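Local coordinates for protein 432aa long hypothetical deoxyribodipyrimidine photolyase (Sulfolobus tokodaii, PDB 2E0I) that probably repairs pyrimidine dimers in DNA using light, and carries two FAD molecules, one of them implicated as a light-harvesting cofactor, at residues A[29-34]-A[68-73]; A[90-95]-A[118-123]. One frame throughout, in Å; residues are numbered along the deposited sequence.

Interaction 1: residues A[29-34]-A[68-73]; sequences VIPVFI and KGSRLN. With FAD (flavin-adenine dinucleotide), chain F.
Asn73 begins the edge strand of a five-stranded parallel sheet in the photolyase alpha/beta domain, and its side chain lies at about a right angle to both Ile30 and Val32 on strand 28-35. A parallel bridge joins Val32 to Asn73, with both side chains on one face of the sheet; Asn73 bonds to the two neighbours of Val32, its N donating to Pro31 O at 2.9 Å and Phe33 N donating to Asn73 O at 3.1 Å. CG of Asn73 is anti to its carbonyl carbon and beside its own N (chi1 -67°), bringing ND2 to the acceptor the backbone already uses. Pro31 O therefore takes a second hydrogen bond, from Asn73 ND2 at 3.0 Å; this donor stands 35° out of the carbonyl plane. The other amide atom, OD1, accepts from Thr165 N and is bonded to Ser168 OG, so both polar atoms have partners. An alanine here would probably leave Thr165 and Ser168 without this acceptor and Pro31 O with a single donor across the contact. Leu72 CD2 meets Phe33 CB at 4.1 Å, while Pro31 and Phe33 touch Leu65 and Leu58 of helix 48-66, respectively. CG of Phe33 is anti to the backbone N (chi1 176°), and the ring leads away from Leu72 toward a bound FAD, with CZ 3.3 Å from flavin N3. The same N3 donates a hydrogen bond of 2.8 Å to Ile34 O.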
ATOM      1  N   VAL A  29      14.564   2.969 -26.549  1.00 32.30           N
ATOM      2  CA  VAL A  29      13.750   3.381 -25.426  1.00 29.04           C
ATOM      3  C   VAL A  29      14.638   3.786 -24.258  1.00 27.89           C
ATOM      4  O   VAL A  29      15.482   3.014 -23.795  1.00 27.66           O
ATOM      5  CB  VAL A  29      12.812   2.249 -24.969  1.00 28.36           C
ATOM      6  CG1 VAL A  29      12.148   2.623 -23.658  1.00 27.69           C
ATOM      7  CG2 VAL A  29      11.770   1.987 -26.025  1.00 27.81           C
ATOM      8  N   ILE A  30      14.452   5.007 -23.781  1.00 26.05           N
ATOM      9  CA  ILE A  30      15.234   5.484 -22.655  1.00 25.60           C
ATOM     10  C   ILE A  30      14.439   5.289 -21.363  1.00 23.73           C
ATOM     11  O   ILE A  30      13.392   5.907 -21.168  1.00 22.93           O
ATOM     12  CB  ILE A  30      15.590   6.971 -22.819  1.00 26.95           C
ATOM     13  CG1 ILE A  30      16.385   7.167 -24.111  1.00 27.93           C
ATOM     14  CG2 ILE A  30      16.406   7.440 -21.632  1.00 26.38           C
ATOM     15  CD1 ILE A  30      16.805   8.585 -24.363  1.00 29.00           C
ATOM     16  N   PRO A  31      14.924   4.410 -20.470  1.00 22.45           N
ATOM     17  CA  PRO A  31      14.241   4.145 -19.197  1.00 21.62           C
ATOM     18  C   PRO A  31      14.453   5.303 -18.228  1.00 20.79           C
ATOM     19  O   PRO A  31      15.578   5.629 -17.859  1.00 20.48           O
ATOM     20  CB  PRO A  31      14.879   2.841 -18.731  1.00 21.76           C
ATOM     21  CG  PRO A  31      16.288   2.966 -19.247  1.00 22.46           C
ATOM     22  CD  PRO A  31      16.119   3.557 -20.626  1.00 22.36           C
ATOM     23  N   VAL A  32      13.357   5.916 -17.808  1.00 19.64           N
ATOM     24  CA  VAL A  32      13.427   7.071 -16.931  1.00 18.78           C
ATOM     25  C   VAL A  32      12.662   6.944 -15.627  1.00 18.88           C
ATOM     26  O   VAL A  32      11.638   6.276 -15.562  1.00 20.06           O
ATOM     27  CB  VAL A  32      12.875   8.322 -17.676  1.00 19.04           C
ATOM     28  CG1 VAL A  32      12.526   9.430 -16.699  1.00 18.31           C
ATOM     29  CG2 VAL A  32      13.890   8.815 -18.687  1.00 19.44           C
ATOM     30  N   PHE A  33      13.190   7.570 -14.580  1.00 18.54           N
ATOM     31  CA  PHE A  33      12.500   7.640 -13.294  1.00 18.09           C
ATOM     32  C   PHE A  33      12.664   9.080 -12.816  1.00 19.32           C
ATOM     33  O   PHE A  33      13.776   9.609 -12.790  1.00 20.41           O
ATOM     34  CB  PHE A  33      13.061   6.709 -12.232  1.00 15.16           C
ATOM     35  CG  PHE A  33      12.385   6.876 -10.904  1.00 14.32           C
ATOM     36  CD1 PHE A  33      12.928   7.720  -9.927  1.00 14.25           C
ATOM     37  CD2 PHE A  33      11.161   6.256 -10.648  1.00 13.56           C
ATOM     38  CE1 PHE A  33      12.259   7.950  -8.703  1.00 12.63           C
ATOM     39  CE2 PHE A  33      10.479   6.475  -9.430  1.00 13.99           C
ATOM     40  CZ  PHE A  33      11.031   7.326  -8.456  1.00 13.59           C
ATOM     41  N   ILE A  34      11.553   9.714 -12.458  1.00 18.03           N
ATOM     42  CA  ILE A  34      11.583  11.089 -12.016  1.00 17.47           C
ATOM     43  C   ILE A  34      11.326  11.209 -10.527  1.00 18.15           C
ATOM     44  O   ILE A  34      10.257  10.824 -10.041  1.00 17.37           O
ATOM     45  CB  ILE A  34      10.518  11.914 -12.762  1.00 18.49           C
ATOM     46  CG1 ILE A  34      10.802  11.886 -14.266  1.00 17.28           C
ATOM     47  CG2 ILE A  34      10.490  13.341 -12.225  1.00 18.10           C
ATOM     48  CD1 ILE A  34       9.737  12.540 -15.095  1.00 13.57           C
ATOM     49  N   LYS A  68      21.811  -4.757 -19.855  1.00 32.27           N
ATOM     50  CA  LYS A  68      21.267  -4.589 -21.198  1.00 31.30           C
ATOM     51  C   LYS A  68      21.904  -3.385 -21.868  1.00 32.11           C
ATOM     52  O   LYS A  68      21.323  -2.779 -22.780  1.00 32.63           O
ATOM     53  CB  LYS A  68      19.755  -4.416 -21.148  1.00 29.60           C
ATOM     54  CG  LYS A  68      19.078  -5.593 -20.519  1.00 30.04           C
ATOM     55  CD  LYS A  68      17.596  -5.619 -20.791  1.00 30.58           C
ATOM     56  CE  LYS A  68      17.031  -6.935 -20.301  1.00 32.49           C
ATOM     57  NZ  LYS A  68      15.618  -7.122 -20.693  1.00 34.80           N
ATOM     58  N   GLY A  69      23.106  -3.047 -21.403  1.00 32.05           N
ATOM     59  CA  GLY A  69      23.850  -1.935 -21.969  1.00 31.09           C
ATOM     60  C   GLY A  69      23.083  -0.639 -21.876  1.00 30.76           C
ATOM     61  O   GLY A  69      23.037   0.153 -22.822  1.00 31.86           O
ATOM     62  N   SER A  70      22.466  -0.431 -20.723  1.00 28.95           N
ATOM     63  CA  SER A  70      21.700   0.772 -20.486  1.00 27.59           C
ATOM     64  C   SER A  70      21.817   1.058 -19.005  1.00 27.60           C
ATOM     65  O   SER A  70      22.735   0.572 -18.341  1.00 27.52           O
ATOM     66  CB  SER A  70      20.241   0.542 -20.874  1.00 27.76           C
ATOM     67  OG  SER A  70      19.488   1.732 -20.756  1.00 26.62           O
ATOM     68  N   ARG A  71      20.901   1.866 -18.491  1.00 27.35           N
ATOM     69  CA  ARG A  71      20.884   2.195 -17.072  1.00 27.09           C
ATOM     70  C   ARG A  71      19.701   3.100 -16.849  1.00 26.08           C
ATOM     71  O   ARG A  71      19.171   3.694 -17.785  1.00 24.92           O
ATOM     72  CB  ARG A  71      22.162   2.923 -16.621  1.00 28.06           C
ATOM     73  CG  ARG A  71      22.253   4.378 -17.058  1.00 28.66           C
ATOM     74  CD  ARG A  71      23.462   5.077 -16.437  1.00 31.36           C
ATOM     75  NE  ARG A  71      23.655   6.446 -16.940  1.00 32.95           N
ATOM     76  CZ  ARG A  71      22.884   7.484 -16.634  1.00 32.23           C
ATOM     77  NH1 ARG A  71      21.851   7.335 -15.820  1.00 35.12           N
ATOM     78  NH2 ARG A  71      23.137   8.676 -17.142  1.00 33.00           N
ATOM     79  N   LEU A  72      19.290   3.198 -15.597  1.00 25.45           N
ATOM     80  CA  LEU A  72      18.169   4.038 -15.245  1.00 24.01           C
ATOM     81  C   LEU A  72      18.590   5.511 -15.351  1.00 24.02           C
ATOM     82  O   LEU A  72      19.601   5.928 -14.779  1.00 22.98           O
ATOM     83  CB  LEU A  72      17.715   3.706 -13.823  1.00 22.10           C
ATOM     84  CG  LEU A  72      16.400   4.352 -13.412  1.00 21.96           C
ATOM     85  CD1 LEU A  72      15.319   3.954 -14.414  1.00 22.09           C
ATOM     86  CD2 LEU A  72      16.035   3.916 -11.998  1.00 22.23           C
ATOM     87  N   ASN A  73      17.814   6.282 -16.106  1.00 23.90           N
ATOM     88  CA  ASN A  73      18.062   7.703 -16.304  1.00 24.53           C
ATOM     89  C   ASN A  73      17.206   8.468 -15.307  1.00 24.22           C
ATOM     90  O   ASN A  73      15.981   8.523 -15.448  1.00 24.23           O
ATOM     91  CB  ASN A  73      17.678   8.093 -17.730  1.00 26.53           C
ATOM     92  CG  ASN A  73      18.588   7.462 -18.771  1.00 28.97           C
ATOM     93  OD1 ASN A  73      19.678   7.964 -19.056  1.00 30.39           O
ATOM     94  ND2 ASN A  73      18.149   6.345 -19.332  1.00 30.71           N
TER
HETATM   95  PA  FAD F1200       1.909   9.273  -3.444  1.00 21.98           P
HETATM   96  O1A FAD F1200       1.106   8.495  -2.474  1.00 22.65           O
HETATM   97  O2A FAD F1200       3.348   9.582  -3.296  1.00 24.57           O
HETATM   98  O5B FAD F1200       1.334  10.720  -3.034  1.00 22.17           O
HETATM   99  C5B FAD F1200       1.569  11.859  -3.870  1.00 20.17           C
HETATM  100  C4B FAD F1200       0.827  13.098  -3.362  1.00 19.33           C
HETATM  101  O4B FAD F1200      -0.447  12.676  -2.838  1.00 18.56           O
HETATM  102  C3B FAD F1200       1.562  13.755  -2.192  1.00 19.95           C
HETATM  103  O3B FAD F1200       1.172  15.128  -2.093  1.00 20.30           O
HETATM  104  C2B FAD F1200       1.007  12.956  -1.014  1.00 21.13           C
HETATM  105  O2B FAD F1200       1.139  13.725   0.184  1.00 23.62           O
HETATM  106  C1B FAD F1200      -0.467  12.912  -1.419  1.00 19.77           C
HETATM  107  N9A FAD F1200      -1.205  11.845  -0.698  1.00 19.25           N
HETATM  108  C8A FAD F1200      -0.850  10.564  -0.621  1.00 19.90           C
HETATM  109  N7A FAD F1200      -1.763   9.878   0.062  1.00 18.28           N
HETATM  110  C5A FAD F1200      -2.715  10.729   0.426  1.00 17.91           C
HETATM  111  C6A FAD F1200      -3.914  10.605   1.118  1.00 19.77           C
HETATM  112  N6A FAD F1200      -4.284   9.430   1.618  1.00 21.00           N
HETATM  113  N1A FAD F1200      -4.679  11.692   1.301  1.00 21.60           N
HETATM  114  C2A FAD F1200      -4.305  12.874   0.840  1.00 20.32           C
HETATM  115  N3A FAD F1200      -3.170  13.026   0.179  1.00 18.71           N
HETATM  116  C4A FAD F1200      -2.359  11.984  -0.050  1.00 18.14           C
HETATM  117  N1  FAD F1200       6.896   7.771  -7.997  1.00 17.40           N
HETATM  118  C2  FAD F1200       7.659   8.589  -8.840  1.00 17.83           C
HETATM  119  O2  FAD F1200       7.511   8.525 -10.059  1.00 20.05           O
HETATM  120  N3  FAD F1200       8.553   9.512  -8.284  1.00 18.54           N
HETATM  121  C4  FAD F1200       8.675   9.624  -6.893  1.00 21.23           C
HETATM  122  O4  FAD F1200       9.467  10.432  -6.410  1.00 21.89           O
HETATM  123  C4X FAD F1200       7.902   8.823  -6.058  1.00 20.40           C
HETATM  124  N5  FAD F1200       7.970   8.978  -4.666  1.00 17.28           N
HETATM  125  C5X FAD F1200       7.175   8.188  -3.827  1.00 18.33           C
HETATM  126  C6  FAD F1200       7.184   8.412  -2.453  1.00 18.96           C
HETATM  127  C7  FAD F1200       6.330   7.699  -1.616  1.00 18.08           C
HETATM  128  C7M FAD F1200       6.356   7.969  -0.110  1.00 17.77           C
HETATM  129  C8  FAD F1200       5.467   6.753  -2.162  1.00 17.93           C
HETATM  130  C8M FAD F1200       4.514   5.952  -1.272  1.00 19.79           C
HETATM  131  C9  FAD F1200       5.464   6.523  -3.535  1.00 17.74           C
HETATM  132  C9A FAD F1200       6.316   7.237  -4.374  1.00 18.29           C
HETATM  133  N10 FAD F1200       6.282   7.053  -5.766  1.00 17.77           N
HETATM  134  C10 FAD F1200       7.020   7.895  -6.607  1.00 18.97           C
HETATM  135  C1' FAD F1200       5.403   6.025  -6.370  1.00 19.57           C
HETATM  136  C2' FAD F1200       3.958   6.497  -6.535  1.00 21.97           C
HETATM  137  O2' FAD F1200       3.076   5.565  -5.901  1.00 19.04           O
HETATM  138  C3' FAD F1200       3.606   6.643  -8.018  1.00 21.46           C
HETATM  139  O3' FAD F1200       4.419   7.665  -8.604  1.00 20.81           O
HETATM  140  C4' FAD F1200       2.128   7.003  -8.194  1.00 20.74           C
HETATM  141  O4' FAD F1200       1.789   6.916  -9.581  1.00 16.59           O
HETATM  142  C5' FAD F1200       1.846   8.419  -7.685  1.00 20.68           C
HETATM  143  O5' FAD F1200       0.530   8.526  -7.136  1.00 21.30           O
HETATM  144  P   FAD F1200       0.299   8.296  -5.559  1.00 20.23           P
HETATM  145  O1P FAD F1200      -1.092   8.710  -5.262  1.00 23.29           O
HETATM  146  O2P FAD F1200       0.725   6.930  -5.184  1.00 18.51           O
HETATM  147  O3P FAD F1200       1.298   9.390  -4.931  1.00 22.16           O

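Interaction 2: residues A[90-95]-A[118-123]; sequences VDAIYV and GIEFKA
Lys122 and Tyr94 lie next to each other on neighbouring parallel strands, 120-123 and 92-95, whose axes approach to 4.7 Å and differ in direction by 12°; helix 101-115 makes the beta-alpha-beta crossover between them. The two side chains run side by side in the same direction. Starting at the root, Lys122 CB lies over one face of the tyrosine ring, 4.0 Å from Tyr94 CD2. Lys122 CG follows 4.2 Å above the plane of the Tyr94 ring, displaced toward the rim. Lys122 CD comes to 3.5 Å from Tyr94 CZ, and there the chain bends (chi3 79°). Lys122 CE passes the hydroxyl, 4.3 Å from Tyr94 OH. NZ ends beyond it and forms a salt bridge with Glu25 OE2, the same oxygen that is hydrogen-bonded to Tyr94 OH. The backbone sets this pairing: Lys122 N donates to Ile93 O at 2.9 Å, and Val95 N to Lys122 O at 3.0 Å, which keeps Tyr94 and Lys122 in register.

Ile93, Val95, Phe121 and Ala123 occupy the other face. There Ile93 CG2 sits in the plane of the Phe121 ring, at its edge, 3.9 Å from Phe121 CD1, while the Val95 side chain crosses that of Phe121 at about a right angle, its CG2 meeting Phe121 CZ. Phe121 and Ile93 both reach Cys114 of helix 101-115, which covers this apolar face. The chemistry thus divides by face: hydrocarbon meets the helix, whereas on the Tyr94 side one carboxylate oxygen holds both a phenol hydroxyl and an ammonium group, a pairing that would probably favour the charged form of Glu25.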
ATOM      1  N   VAL A  90      11.846  14.645 -27.826  1.00 46.65           N
ATOM      2  CA  VAL A  90      11.667  13.202 -27.976  1.00 44.08           C
ATOM      3  C   VAL A  90      10.397  12.950 -28.794  1.00 43.80           C
ATOM      4  O   VAL A  90       9.531  13.822 -28.881  1.00 44.51           O
ATOM      5  CB  VAL A  90      11.548  12.520 -26.587  1.00 42.78           C
ATOM      6  CG1 VAL A  90      10.114  12.597 -26.084  1.00 41.56           C
ATOM      7  CG2 VAL A  90      12.033  11.089 -26.667  1.00 41.54           C
ATOM      8  N   ASP A  91      10.281  11.765 -29.384  1.00 42.53           N
ATOM      9  CA  ASP A  91       9.120  11.421 -30.213  1.00 41.50           C
ATOM     10  C   ASP A  91       7.849  11.104 -29.453  1.00 39.96           C
ATOM     11  O   ASP A  91       6.785  11.684 -29.707  1.00 39.43           O
ATOM     12  CB  ASP A  91       9.447  10.225 -31.091  1.00 44.26           C
ATOM     13  CG  ASP A  91      10.232  10.608 -32.311  1.00 47.61           C
ATOM     14  OD1 ASP A  91      11.028  11.586 -32.239  1.00 48.25           O
ATOM     15  OD2 ASP A  91      10.053   9.917 -33.340  1.00 50.55           O
ATOM     16  N   ALA A  92       7.962  10.152 -28.535  1.00 37.93           N
ATOM     17  CA  ALA A  92       6.833   9.724 -27.733  1.00 33.56           C
ATOM     18  C   ALA A  92       7.271   9.441 -26.302  1.00 31.59           C
ATOM     19  O   ALA A  92       8.463   9.312 -26.002  1.00 30.04           O
ATOM     20  CB  ALA A  92       6.206   8.474 -28.352  1.00 33.23           C
ATOM     21  N   ILE A  93       6.282   9.362 -25.420  1.00 29.69           N
ATOM     22  CA  ILE A  93       6.507   9.075 -24.012  1.00 27.72           C
ATOM     23  C   ILE A  93       5.498   8.012 -23.613  1.00 26.84           C
ATOM     24  O   ILE A  93       4.295   8.186 -23.823  1.00 26.91           O
ATOM     25  CB  ILE A  93       6.300  10.337 -23.150  1.00 27.34           C
ATOM     26  CG1 ILE A  93       7.472  11.312 -23.359  1.00 25.98           C
ATOM     27  CG2 ILE A  93       6.141   9.943 -21.691  1.00 26.86           C
ATOM     28  CD1 ILE A  93       7.324  12.620 -22.609  1.00 24.41           C
ATOM     29  N   TYR A  94       5.986   6.906 -23.059  1.00 25.15           N
ATOM     30  CA  TYR A  94       5.100   5.826 -22.646  1.00 23.77           C
ATOM     31  C   TYR A  94       5.063   5.690 -21.131  1.00 22.69           C
ATOM     32  O   TYR A  94       6.060   5.931 -20.461  1.00 23.64           O
ATOM     33  CB  TYR A  94       5.561   4.496 -23.239  1.00 24.91           C
ATOM     34  CG  TYR A  94       5.415   4.357 -24.738  1.00 26.44           C
ATOM     35  CD1 TYR A  94       6.219   5.083 -25.607  1.00 26.84           C
ATOM     36  CD2 TYR A  94       4.474   3.484 -25.283  1.00 27.49           C
ATOM     37  CE1 TYR A  94       6.091   4.948 -26.979  1.00 29.02           C
ATOM     38  CE2 TYR A  94       4.337   3.340 -26.654  1.00 29.23           C
ATOM     39  CZ  TYR A  94       5.146   4.076 -27.497  1.00 29.80           C
ATOM     40  OH  TYR A  94       4.993   3.959 -28.856  1.00 32.63           O
ATOM     41  N   VAL A  95       3.908   5.311 -20.595  1.00 21.83           N
ATOM     42  CA  VAL A  95       3.745   5.099 -19.153  1.00 21.18           C
ATOM     43  C   VAL A  95       2.559   4.198 -18.886  1.00 21.26           C
ATOM     44  O   VAL A  95       1.824   3.819 -19.792  1.00 20.10           O
ATOM     45  CB  VAL A  95       3.480   6.408 -18.366  1.00 19.31           C
ATOM     46  CG1 VAL A  95       4.558   7.419 -18.668  1.00 21.14           C
ATOM     47  CG2 VAL A  95       2.104   6.955 -18.699  1.00 18.81           C
ATOM     48  N   GLY A 118       4.628  18.324 -29.777  1.00 42.23           N
ATOM     49  CA  GLY A 118       4.553  17.263 -30.761  1.00 43.00           C
ATOM     50  C   GLY A 118       5.050  15.916 -30.274  1.00 42.62           C
ATOM     51  O   GLY A 118       5.571  15.118 -31.060  1.00 42.93           O
ATOM     52  N   ILE A 119       4.893  15.663 -28.978  1.00 41.56           N
ATOM     53  CA  ILE A 119       5.327  14.401 -28.397  1.00 39.81           C
ATOM     54  C   ILE A 119       4.097  13.547 -28.177  1.00 39.25           C
ATOM     55  O   ILE A 119       3.132  13.996 -27.566  1.00 39.52           O
ATOM     56  CB  ILE A 119       6.015  14.617 -27.043  1.00 38.81           C
ATOM     57  CG1 ILE A 119       7.180  15.593 -27.211  1.00 37.61           C
ATOM     58  CG2 ILE A 119       6.499  13.280 -26.484  1.00 37.13           C
ATOM     59  CD1 ILE A 119       7.836  15.994 -25.898  1.00 39.28           C
ATOM     60  N   GLU A 120       4.116  12.321 -28.683  1.00 38.38           N
ATOM     61  CA  GLU A 120       2.968  11.452 -28.487  1.00 38.91           C
ATOM     62  C   GLU A 120       2.992  10.909 -27.046  1.00 37.57           C
ATOM     63  O   GLU A 120       4.024  10.430 -26.573  1.00 38.99           O
ATOM     64  CB  GLU A 120       2.997  10.306 -29.494  1.00 40.26           C
ATOM     65  CG  GLU A 120       1.610   9.827 -29.854  1.00 46.09           C
ATOM     66  CD  GLU A 120       1.610   8.590 -30.733  1.00 50.78           C
ATOM     67  OE1 GLU A 120       0.500   8.072 -31.019  1.00 51.61           O
ATOM     68  OE2 GLU A 120       2.714   8.136 -31.136  1.00 54.36           O
ATOM     69  N   PHE A 121       1.868  11.003 -26.341  1.00 34.73           N
ATOM     70  CA  PHE A 121       1.798  10.523 -24.959  1.00 32.36           C
ATOM     71  C   PHE A 121       0.896   9.315 -24.864  1.00 30.67           C
ATOM     72  O   PHE A 121      -0.317   9.429 -24.972  1.00 29.41           O
ATOM     73  CB  PHE A 121       1.260  11.615 -24.038  1.00 32.20           C
ATOM     74  CG  PHE A 121       1.215  11.220 -22.591  1.00 30.34           C
ATOM     75  CD1 PHE A 121       2.375  10.832 -21.930  1.00 30.16           C
ATOM     76  CD2 PHE A 121       0.021  11.268 -21.881  1.00 29.04           C
ATOM     77  CE1 PHE A 121       2.345  10.500 -20.579  1.00 29.70           C
ATOM     78  CE2 PHE A 121      -0.020  10.939 -20.536  1.00 28.89           C
ATOM     79  CZ  PHE A 121       1.143  10.554 -19.879  1.00 28.99           C
ATOM     80  N   LYS A 122       1.497   8.159 -24.621  1.00 30.60           N
ATOM     81  CA  LYS A 122       0.748   6.913 -24.553  1.00 30.20           C
ATOM     82  C   LYS A 122       0.729   6.283 -23.155  1.00 28.67           C
ATOM     83  O   LYS A 122       1.776   5.930 -22.615  1.00 28.87           O
ATOM     84  CB  LYS A 122       1.334   5.940 -25.594  1.00 30.51           C
ATOM     85  CG  LYS A 122       1.692   6.646 -26.912  1.00 32.30           C
ATOM     86  CD  LYS A 122       2.081   5.697 -28.041  1.00 34.43           C
ATOM     87  CE  LYS A 122       0.861   5.067 -28.695  1.00 34.64           C
ATOM     88  NZ  LYS A 122       1.234   4.192 -29.845  1.00 35.30           N
ATOM     89  N   ALA A 123      -0.465   6.152 -22.571  1.00 26.91           N
ATOM     90  CA  ALA A 123      -0.615   5.547 -21.244  1.00 26.24           C
ATOM     91  C   ALA A 123      -1.332   4.213 -21.396  1.00 26.37           C
ATOM     92  O   ALA A 123      -2.224   4.094 -22.217  1.00 27.09           O
ATOM     93  CB  ALA A 123      -1.395   6.460 -20.329  1.00 23.43           C
TER

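From the N terminus, strand 2-7 comes first and lies at the middle of the sheet, with strand 28-35 on one flank and strand 92-96 on the other. Interaction 1 closes a loop of 33 residues that contains helices 37-40 and 48-66, bringing the start of edge strand 73-76 beside 28-35. Only after it is complete does interaction 2 open, closing 22 residues round helix 101-115 and adding the opposite edge strand, 120-124. The two closures are therefore in series, neither nested nor crossed. Their centres lie about 16 Å apart and their nearest atoms about 6 Å, and strand 2-7, bonded through its backbone to 29-34 and 90-95, joins them into one sheet.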